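Local atomic coordinates of negative regulator of ofd1 (Schizosaccharomyces pombe, PDB entry 3QTM), a protein that is required for correct translation termination and directly inhibits ofd1, probably thereby stabilising the Sre1N transcription factor that activates hypoxic gene expression. Residues Leu240-Met251 with Lys267-Thr278. Sequence-based numbering, arbitrary orientation.
Sequences LNNYTTFAEYYM and KASSWLNNSVDT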
# COMPACT_ATOMS: atom_id res chain seq x y z
N LEU A 240 -9.80 -0.85 -5.15
CA LEU A 240 -11.19 -1.03 -4.74
C LEU A 240 -11.40 -0.59 -3.28
O LEU A 240 -12.37 0.12 -2.97
CB LEU A 240 -11.63 -2.48 -4.94
CG LEU A 240 -13.05 -2.81 -4.47
CD1 LEU A 240 -14.07 -1.94 -5.19
CD2 LEU A 240 -13.35 -4.28 -4.70
N ASN A 241 -10.49 -0.99 -2.39
CA ASN A 241 -10.55 -0.59 -0.99
C ASN A 241 -10.50 0.93 -0.77
O ASN A 241 -11.25 1.48 0.05
CB ASN A 241 -9.42 -1.24 -0.19
CG ASN A 241 -9.41 -0.80 1.26
OD1 ASN A 241 -10.36 -1.06 2.00
ND2 ASN A 241 -8.34 -0.12 1.67
N ASN A 242 -9.61 1.61 -1.47
CA ASN A 242 -9.55 3.07 -1.35
C ASN A 242 -10.84 3.74 -1.85
O ASN A 242 -11.35 4.66 -1.21
CB ASN A 242 -8.30 3.64 -2.02
CG ASN A 242 -7.02 3.40 -1.19
OD1 ASN A 242 -6.76 4.10 -0.21
ND2 ASN A 242 -6.23 2.40 -1.58
N TYR A 243 -11.38 3.27 -2.98
CA TYR A 243 -12.65 3.82 -3.47
C TYR A 243 -13.79 3.65 -2.46
O TYR A 243 -14.53 4.60 -2.18
CB TYR A 243 -13.05 3.22 -4.81
CG TYR A 243 -12.13 3.58 -5.94
CD1 TYR A 243 -11.22 4.62 -5.80
CD2 TYR A 243 -12.17 2.90 -7.15
CE1 TYR A 243 -10.37 4.97 -6.83
CE2 TYR A 243 -11.32 3.24 -8.19
CZ TYR A 243 -10.42 4.28 -8.02
OH TYR A 243 -9.57 4.62 -9.06
N THR A 244 -13.94 2.45 -1.93
CA THR A 244 -15.07 2.18 -1.04
C THR A 244 -14.90 2.95 0.25
O THR A 244 -15.87 3.32 0.89
CB THR A 244 -15.24 0.68 -0.76
OG1 THR A 244 -14.04 0.17 -0.17
CG2 THR A 244 -15.53 -0.07 -2.05
N THR A 245 -13.65 3.19 0.64
CA THR A 245 -13.41 3.93 1.88
C THR A 245 -13.76 5.40 1.69
O THR A 245 -14.31 6.04 2.59
CB THR A 245 -11.97 3.81 2.35
OG1 THR A 245 -11.67 2.43 2.57
CG2 THR A 245 -11.77 4.58 3.66
N PHE A 246 -13.45 5.94 0.53
CA PHE A 246 -13.79 7.33 0.27
C PHE A 246 -15.32 7.47 0.24
O PHE A 246 -15.88 8.42 0.79
CB PHE A 246 -13.18 7.81 -1.04
CG PHE A 246 -12.61 9.19 -0.94
CD1 PHE A 246 -13.21 10.14 -0.15
CD2 PHE A 246 -11.46 9.53 -1.64
CE1 PHE A 246 -12.69 11.43 -0.05
CE2 PHE A 246 -10.93 10.81 -1.55
CZ PHE A 246 -11.55 11.76 -0.75
N ALA A 247 -15.98 6.51 -0.40
CA ALA A 247 -17.44 6.48 -0.41
C ALA A 247 -17.97 6.55 1.01
O ALA A 247 -18.87 7.34 1.29
CB ALA A 247 -17.96 5.24 -1.12
N GLU A 248 -17.43 5.74 1.91
CA GLU A 248 -17.89 5.74 3.31
C GLU A 248 -17.63 7.06 4.00
O GLU A 248 -18.40 7.49 4.85
CB GLU A 248 -17.24 4.64 4.12
CG GLU A 248 -17.68 3.26 3.74
CD GLU A 248 -16.74 2.21 4.28
OE1 GLU A 248 -16.02 2.52 5.27
OE2 GLU A 248 -16.73 1.09 3.73
N TYR A 249 -16.52 7.70 3.64
CA TYR A 249 -16.19 9.01 4.18
C TYR A 249 -17.37 9.94 3.97
O TYR A 249 -17.81 10.65 4.89
CB TYR A 249 -14.95 9.55 3.49
CG TYR A 249 -14.66 11.02 3.75
CD1 TYR A 249 -14.09 11.44 4.96
CD2 TYR A 249 -14.92 11.98 2.78
CE1 TYR A 249 -13.80 12.78 5.19
CE2 TYR A 249 -14.63 13.31 3.00
CZ TYR A 249 -14.08 13.71 4.19
OH TYR A 249 -13.80 15.05 4.38
N TYR A 250 -17.91 9.92 2.76
CA TYR A 250 -19.01 10.80 2.41
C TYR A 250 -20.34 10.35 3.00
O TYR A 250 -21.12 11.18 3.47
CB TYR A 250 -19.11 10.92 0.90
CG TYR A 250 -18.03 11.79 0.32
CD1 TYR A 250 -17.96 13.15 0.61
CD2 TYR A 250 -17.07 11.26 -0.53
CE1 TYR A 250 -16.97 13.95 0.07
CE2 TYR A 250 -16.08 12.05 -1.08
CZ TYR A 250 -16.03 13.39 -0.77
OH TYR A 250 -15.04 14.17 -1.32
N MSE A 251 -20.58 9.05 2.98
CA MSE A 251 -21.82 8.52 3.53
C MSE A 251 -21.90 8.83 5.00
O MSE A 251 -22.97 9.14 5.53
CB MSE A 251 -21.93 7.02 3.28
CG MSE A 251 -21.98 6.65 1.80
SE MSE A 251 -22.24 4.74 1.45
CE MSE A 251 -20.56 4.01 2.13
N LYS A 267 -21.14 12.93 -4.40
CA LYS A 267 -19.74 12.53 -4.27
C LYS A 267 -19.63 11.08 -3.83
O LYS A 267 -18.81 10.33 -4.36
CB LYS A 267 -18.99 13.46 -3.31
CG LYS A 267 -18.71 14.83 -3.89
CD LYS A 267 -18.26 15.82 -2.83
CE LYS A 267 -17.79 17.12 -3.47
NZ LYS A 267 -17.45 18.16 -2.46
N ALA A 268 -20.45 10.68 -2.87
CA ALA A 268 -20.46 9.30 -2.40
C ALA A 268 -20.80 8.36 -3.56
O ALA A 268 -20.21 7.29 -3.68
CB ALA A 268 -21.46 9.11 -1.27
N SER A 269 -21.73 8.79 -4.41
CA SER A 269 -22.18 7.97 -5.53
C SER A 269 -21.11 7.82 -6.61
O SER A 269 -21.02 6.78 -7.25
CB SER A 269 -23.46 8.55 -6.14
OG SER A 269 -24.50 8.56 -5.19
N SER A 270 -20.32 8.87 -6.82
CA SER A 270 -19.22 8.76 -7.77
C SER A 270 -18.22 7.71 -7.31
O SER A 270 -17.70 6.92 -8.11
CB SER A 270 -18.50 10.10 -7.93
OG SER A 270 -18.83 10.68 -9.18
N TRP A 271 -17.93 7.71 -6.02
CA TRP A 271 -16.96 6.77 -5.49
C TRP A 271 -17.50 5.34 -5.52
O TRP A 271 -16.76 4.40 -5.82
CB TRP A 271 -16.48 7.19 -4.11
CG TRP A 271 -15.61 8.39 -4.19
CD1 TRP A 271 -15.86 9.64 -3.69
CD2 TRP A 271 -14.35 8.48 -4.86
NE1 TRP A 271 -14.84 10.49 -4.00
CE2 TRP A 271 -13.89 9.81 -4.72
CE3 TRP A 271 -13.56 7.56 -5.57
CZ2 TRP A 271 -12.67 10.24 -5.25
CZ3 TRP A 271 -12.36 8.00 -6.10
CH2 TRP A 271 -11.93 9.32 -5.94
N LEU A 272 -18.78 5.19 -5.22
CA LEU A 272 -19.41 3.87 -5.26
C LEU A 272 -19.39 3.32 -6.67
O LEU A 272 -19.10 2.14 -6.89
CB LEU A 272 -20.83 3.93 -4.69
CG LEU A 272 -20.89 4.14 -3.18
CD1 LEU A 272 -22.32 4.36 -2.68
CD2 LEU A 272 -20.23 2.99 -2.45
N ASN A 273 -19.67 4.18 -7.65
CA ASN A 273 -19.62 3.76 -9.05
C ASN A 273 -18.21 3.48 -9.57
O ASN A 273 -18.03 2.61 -10.42
CB ASN A 273 -20.35 4.77 -9.94
CG ASN A 273 -21.83 4.50 -10.01
OD1 ASN A 273 -22.26 3.36 -10.23
ND2 ASN A 273 -22.64 5.54 -9.81
N ASN A 274 -17.22 4.24 -9.09
CA ASN A 274 -15.82 3.90 -9.33
C ASN A 274 -15.51 2.50 -8.79
O ASN A 274 -14.78 1.72 -9.41
CB ASN A 274 -14.90 4.92 -8.66
CG ASN A 274 -14.86 6.25 -9.40
OD1 ASN A 274 -15.03 6.31 -10.62
ND2 ASN A 274 -14.62 7.33 -8.66
N SER A 275 -16.06 2.21 -7.63
CA SER A 275 -15.87 0.91 -6.99
C SER A 275 -16.45 -0.18 -7.88
O SER A 275 -15.83 -1.23 -8.05
CB SER A 275 -16.55 0.90 -5.62
OG SER A 275 -15.96 1.86 -4.77
N VAL A 276 -17.62 0.08 -8.46
CA VAL A 276 -18.24 -0.88 -9.37
C VAL A 276 -17.33 -1.17 -10.55
O VAL A 276 -17.15 -2.33 -10.94
CB VAL A 276 -19.61 -0.40 -9.88
CG1 VAL A 276 -20.16 -1.37 -10.94
CG2 VAL A 276 -20.58 -0.27 -8.72
N ASP A 277 -16.76 -0.11 -11.11
CA ASP A 277 -15.90 -0.25 -12.28
C ASP A 277 -14.71 -1.14 -11.95
O ASP A 277 -14.38 -2.06 -12.70
CB ASP A 277 -15.42 1.12 -12.76
CG ASP A 277 -16.58 2.00 -13.25
OD1 ASP A 277 -17.63 1.44 -13.64
OD2 ASP A 277 -16.44 3.24 -13.25
N THR A 278 -14.09 -0.87 -10.81
CA THR A 278 -12.92 -1.60 -10.36
C THR A 278 -13.27 -3.04 -9.96
O THR A 278 -12.51 -3.96 -10.25
CB THR A 278 -12.17 -0.85 -9.23
OG1 THR A 278 -11.63 0.38 -9.75
CG2 THR A 278 -11.03 -1.71 -8.64
O HOH W 1 -15.11 13.45 -3.99
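Phe246 lies over one face of the Trp271 indole in an offset stack, its ring centroid 4.6 Å from that of the five-membered ring and the planes nearly parallel; Phe246 CB also sits over the five-membered ring as a CH-pi contact. Nearly parallel to the indole as well, the Tyr250 ring meets it rim to rim, neither lying over the other's face, with Tyr250 CE2 reaching Trp271 NE1 at 3.5 Å. One face of Tyr250 carries Lys267 CB in a CH-pi contact, 3.8 Å from the Tyr250 ring centroid, and the opposite face carries Tyr249 CD2. The third aromatic neighbour, Tyr243, is inclined at 39° to the six-membered ring, with Tyr243 CD1 3.6 Å from Trp271 CZ3. Asn274 CB covers one face of Tyr243, while Thr278 OG1 approaches its edge at CE2. With CG beside its own backbone N (chi1 -71°), Trp271 projects as a knob into the hole formed by Tyr243, Phe246, Ala247 and Tyr250; Tyr243 answers as a knob among Trp271, Asn274, Ser275 and Thr278. The two helices run antiparallel at 160° with axes 8.0 Å apart, a helical hairpin consistent with the tetratricopeptide-repeat character of this protein. Such closeness is allowed by small residues: Ala247 CB packs tightly on Leu272 CD2 at 3.5 Å, and Ala268 CB lies against Tyr250 CB. Leu208 of helix 204-209 also touches Phe246 and Trp271. Replacing Trp271 by an alanine is likely to leave Phe246 without its stacking partner and to open a gap among the three neighbouring rings. A water accepts from Trp271 NE1 and donates to Tyr250 OH, which also hydrogen-bonds Glu204; outside the two segments, Glu204 also forms a salt bridge with Lys267 NZ. Ser275 OG, 3.2 Å from Tyr243 CB, is satisfied within its own helix by donating to Trp271 O.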